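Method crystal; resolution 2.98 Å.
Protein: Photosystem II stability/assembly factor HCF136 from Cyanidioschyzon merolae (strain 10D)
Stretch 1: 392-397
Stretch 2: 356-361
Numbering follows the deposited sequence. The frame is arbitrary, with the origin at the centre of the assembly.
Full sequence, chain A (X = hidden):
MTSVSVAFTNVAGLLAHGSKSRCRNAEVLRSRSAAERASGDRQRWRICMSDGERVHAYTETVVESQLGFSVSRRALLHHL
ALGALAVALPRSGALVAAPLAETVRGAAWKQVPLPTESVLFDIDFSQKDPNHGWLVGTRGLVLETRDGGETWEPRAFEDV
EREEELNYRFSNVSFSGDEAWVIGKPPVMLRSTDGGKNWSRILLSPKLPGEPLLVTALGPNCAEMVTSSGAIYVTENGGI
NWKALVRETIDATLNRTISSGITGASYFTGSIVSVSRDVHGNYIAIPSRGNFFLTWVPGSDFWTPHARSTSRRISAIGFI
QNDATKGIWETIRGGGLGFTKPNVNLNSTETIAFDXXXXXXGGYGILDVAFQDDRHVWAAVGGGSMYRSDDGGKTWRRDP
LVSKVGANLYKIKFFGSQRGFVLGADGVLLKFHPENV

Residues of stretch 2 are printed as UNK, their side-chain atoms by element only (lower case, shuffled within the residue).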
ATOM      1  N   GLY A 392     -20.599   3.424   4.283  1.00 81.08           N
ATOM      2  CA  GLY A 392     -19.268   3.541   4.836  1.00 78.96           C
ATOM      3  C   GLY A 392     -18.692   2.166   5.087  1.00 78.00           C
ATOM      4  O   GLY A 392     -18.893   1.234   4.305  1.00 81.51           O
ATOM      5  N   GLY A 393     -17.994   2.016   6.207  1.00 74.31           N
ATOM      6  CA  GLY A 393     -17.515   0.705   6.602  1.00 70.83           C
ATOM      7  C   GLY A 393     -18.328   0.114   7.734  1.00 69.25           C
ATOM      8  O   GLY A 393     -17.795  -0.614   8.575  1.00 68.69           O
ATOM      9  N   LYS A 394     -19.620   0.434   7.776  1.00 65.05           N
ATOM     10  CA  LYS A 394     -20.395   0.191   8.983  1.00 65.20           C
ATOM     11  C   LYS A 394     -21.065  -1.186   8.993  1.00 64.38           C
ATOM     12  O   LYS A 394     -21.115  -1.836  10.042  1.00 66.46           O
ATOM     13  CB  LYS A 394     -21.421   1.311   9.156  1.00 68.24           C
ATOM     14  CG  LYS A 394     -20.741   2.681   9.269  1.00 69.87           C
ATOM     15  CD  LYS A 394     -19.957   2.848  10.557  1.00 71.74           C
ATOM     16  CE  LYS A 394     -19.271   4.208  10.587  1.00 69.40           C
ATOM     17  NZ  LYS A 394     -18.182   4.285   9.566  1.00 63.45           N
ATOM     18  N   THR A 395     -21.578  -1.654   7.852  1.00 63.31           N
ATOM     19  CA  THR A 395     -22.140  -2.995   7.725  1.00 65.21           C
ATOM     20  C   THR A 395     -21.520  -3.662   6.506  1.00 62.86           C
ATOM     21  O   THR A 395     -21.350  -3.026   5.461  1.00 61.27           O
ATOM     22  CB  THR A 395     -23.673  -2.979   7.593  1.00 69.39           C
ATOM     23  OG1 THR A 395     -24.052  -2.286   6.401  1.00 71.05           O
ATOM     24  CG2 THR A 395     -24.313  -2.309   8.804  1.00 71.66           C
ATOM     25  N   TRP A 396     -21.209  -4.951   6.625  1.00 59.95           N
ATOM     26  CA  TRP A 396     -20.414  -5.629   5.611  1.00 59.01           C
ATOM     27  C   TRP A 396     -21.149  -6.848   5.076  1.00 65.36           C
ATOM     28  O   TRP A 396     -21.881  -7.517   5.806  1.00 70.43           O
ATOM     29  CB  TRP A 396     -19.057  -6.037   6.182  1.00 54.27           C
ATOM     30  CG  TRP A 396     -18.124  -4.883   6.270  1.00 49.05           C
ATOM     31  CD1 TRP A 396     -18.005  -4.007   7.307  1.00 47.14           C
ATOM     32  CD2 TRP A 396     -17.181  -4.462   5.278  1.00 45.30           C
ATOM     33  NE1 TRP A 396     -17.047  -3.065   7.024  1.00 44.59           N
ATOM     34  CE2 TRP A 396     -16.525  -3.324   5.784  1.00 44.24           C
ATOM     35  CE3 TRP A 396     -16.827  -4.939   4.012  1.00 43.43           C
ATOM     36  CZ2 TRP A 396     -15.535  -2.654   5.070  1.00 42.97           C
ATOM     37  CZ3 TRP A 396     -15.844  -4.272   3.304  1.00 42.90           C
ATOM     38  CH2 TRP A 396     -15.209  -3.143   3.835  1.00 42.45           C
ATOM     39  N   ARG A 397     -20.952  -7.116   3.788  1.00 66.35           N
ATOM     40  CA  ARG A 397     -21.509  -8.261   3.085  1.00 70.36           C
ATOM     41  C   ARG A 397     -20.388  -8.970   2.335  1.00 70.18           C
ATOM     42  O   ARG A 397     -19.300  -8.424   2.162  1.00 68.84           O
ATOM     43  CB  ARG A 397     -22.624  -7.796   2.156  1.00 74.07           C
ATOM     44  CG  ARG A 397     -23.689  -6.955   2.882  1.00 78.36           C
ATOM     45  CD  ARG A 397     -24.594  -6.206   1.922  1.00 81.45           C
ATOM     46  NE  ARG A 397     -24.554  -6.761   0.576  1.00 82.62           N
ATOM     47  CZ  ARG A 397     -24.616  -6.028  -0.531  1.00 82.10           C
ATOM     48  NH1 ARG A 397     -24.706  -4.707  -0.451  1.00 81.28           N
ATOM     49  NH2 ARG A 397     -24.582  -6.618  -1.718  1.00 83.06           N
ATOM     50  N   UNK A 356     -14.703  -0.340  16.228  1.00 61.95           N
ATOM     51  CA  UNK A 356     -14.678  -1.685  15.672  1.00 59.69           C
ATOM     52  C   UNK A 356     -15.994  -2.013  14.980  1.00 59.14           C
ATOM     53  O   UNK A 356     -17.070  -1.558  15.379  1.00 61.38           O
ATOM     54  c   UNK A 356     -10.408  -1.772  17.139  1.00 59.97           C
ATOM     55  c   UNK A 356     -14.381  -2.723  16.758  1.00 61.58           C
ATOM     56  s   UNK A 356     -11.692  -2.719  16.342  1.00 63.15           S
ATOM     57  c   UNK A 356     -13.071  -2.498  17.488  1.00 63.62           C
ATOM     58  N   UNK A 357     -15.891  -2.815  13.926  1.00 57.67           N
ATOM     59  CA  UNK A 357     -17.021  -3.171  13.084  1.00 60.69           C
ATOM     60  C   UNK A 357     -17.038  -4.685  12.921  1.00 64.18           C
ATOM     61  O   UNK A 357     -16.002  -5.348  13.030  1.00 63.17           O
ATOM     62  c   UNK A 357     -17.263  -0.961  11.890  1.00 55.74           C
ATOM     63  c   UNK A 357     -16.915  -2.433  11.721  1.00 57.48           C
ATOM     64  c   UNK A 357     -17.781  -3.071  10.640  1.00 60.22           C
ATOM     65  N   UNK A 358     -18.223  -5.235  12.657  1.00 67.96           N
ATOM     66  CA  UNK A 358     -18.384  -6.671  12.436  1.00 68.91           C
ATOM     67  C   UNK A 358     -18.161  -6.906  10.947  1.00 64.72           C
ATOM     68  O   UNK A 358     -19.067  -6.715  10.131  1.00 63.29           O
ATOM     69  c   UNK A 358     -20.024  -8.604  12.627  1.00 75.49           C
ATOM     70  o   UNK A 358     -19.145  -9.295  12.074  1.00 73.91           O
ATOM     71  o   UNK A 358     -21.131  -9.073  12.970  1.00 78.55           O
ATOM     72  c   UNK A 358     -19.761  -7.131  12.904  1.00 73.91           C
ATOM     73  N   UNK A 359     -16.931  -7.299  10.595  1.00 63.84           N
ATOM     74  CA  UNK A 359     -16.580  -7.568   9.202  1.00 63.16           C
ATOM     75  C   UNK A 359     -17.409  -8.695   8.598  1.00 66.32           C
ATOM     76  O   UNK A 359     -17.626  -8.711   7.380  1.00 66.09           O
ATOM     77  c   UNK A 359     -15.091  -7.887   9.087  1.00 61.77           C
ATOM     78  o   UNK A 359     -14.750  -9.028   9.856  1.00 64.35           O
ATOM     79  N   UNK A 360     -17.832  -9.666   9.414  1.00 66.93           N
ATOM     80  CA  UNK A 360     -18.625 -10.818   8.977  1.00 68.69           C
ATOM     81  C   UNK A 360     -17.831 -11.762   8.085  1.00 71.00           C
ATOM     82  O   UNK A 360     -18.409 -12.545   7.327  1.00 71.01           O
ATOM     83  c   UNK A 360     -21.999  -9.029   8.513  1.00 74.97           C
ATOM     84  c   UNK A 360     -23.303  -9.712   8.174  1.00 77.20           C
ATOM     85  c   UNK A 360     -19.918 -10.379   8.281  1.00 67.37           C
ATOM     86  n   UNK A 360     -23.883  -9.150   6.921  1.00 72.26           N
ATOM     87  c   UNK A 360     -21.012  -9.918   9.236  1.00 73.37           C
ATOM     88  N   UNK A 361     -16.508 -11.700   8.182  1.00 75.30           N
ATOM     89  CA  UNK A 361     -15.603 -12.515   7.391  1.00 81.56           C
ATOM     90  C   UNK A 361     -15.460 -13.942   7.891  1.00 90.90           C
ATOM     91  O   UNK A 361     -14.880 -14.773   7.180  1.00 92.13           O
ATOM     92  c   UNK A 361     -14.228 -11.869   7.386  1.00 76.82           C
ATOM     93  c   UNK A 361     -13.694 -11.783   8.810  1.00 74.93           C
ATOM     94  o   UNK A 361     -13.357 -12.620   6.533  1.00 77.35           O
TER

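Position 356 carries four side-chain atoms in an unbranched run, two carbons, a sulfur, then a terminal carbon, and they touch nothing on stretch 1. A thioether in mid-chain belongs to one standard residue, Met-356. The contact places no visible demand on it.

Position 357 has three carbons, one carrying the other two, and no polar atom; they pack against Gly-393 O, Lys-394 O and the edge of the Trp-396 indole. Branching at CB with two methyls identifies Val-357. Its CA-to-CB bond points toward stretch 1, and chi1 lies in the t well. Both methyls crowd Gly-393 O, Val-357 CG1 at 3.2 Å and CG2 at 3.4 Å; CG1 also lies 3.6 Å from Lys-394 O and 3.5 Å from Trp-396 CD1, at the indole edge near the ring plane. A short, compact side chain thus fits against two carbonyls and an aromatic edge at once.

At position 358 there are two carbons, the second bearing two oxygens, and this side chain does not contact stretch 1. A short carboxylate of this kind is Asp-358. The CA-to-CB bond of Asp-358 points sideways. What approaches is the backbone, with Asp-358 O 4.0 Å from Trp-396 CB. The carboxylate turns to its own stretch.

Position 359 shows one carbon followed by one oxygen, neither touching stretch 1, hence Ser-359. CA-to-CB points away, and the hydroxyl is hydrogen-bonded elsewhere in the structure. Again the main chain makes the contact, Ser-359 O lying 3.3 Å from Trp-396 CB.

Position 360 has four carbons in a row ending in a nitrogen that reaches Trp-396 O, the signature of Lys-360. Its phi/psi of 68/22 is left-handed, and Lys-360 N gives a weak hydrogen bond to Asp-358 OD1 at 3.0 Å. The CA-to-CB bond points toward stretch 1, and Lys-360 NZ donates a hydrogen bond to Trp-396 O at 2.8 Å.

Position 361 has one carbon carrying an oxygen and a carbon, none in contact with stretch 1, so Thr-361. Its hydroxyl is satisfied elsewhere.

The contact is small, 274 Å² in all, and centres on Trp-396, whose CA-to-CB bond points toward stretch 2 and which gives up the most area. Within its own stretch, Trp-396 NE1 makes a weak hydrogen bond to Gly-393 O at 3.0 Å, tying the indole to the same carbonyl that Val-357 touches. The rules are economical: a valine methyl packs at the indole edge, backbone carbonyls lie near the tryptophan CB, and a long lysine reaches the one main-chain oxygen that receives a hydrogen bond across the stretches.

Stretch 2 356-361: MVDSKT
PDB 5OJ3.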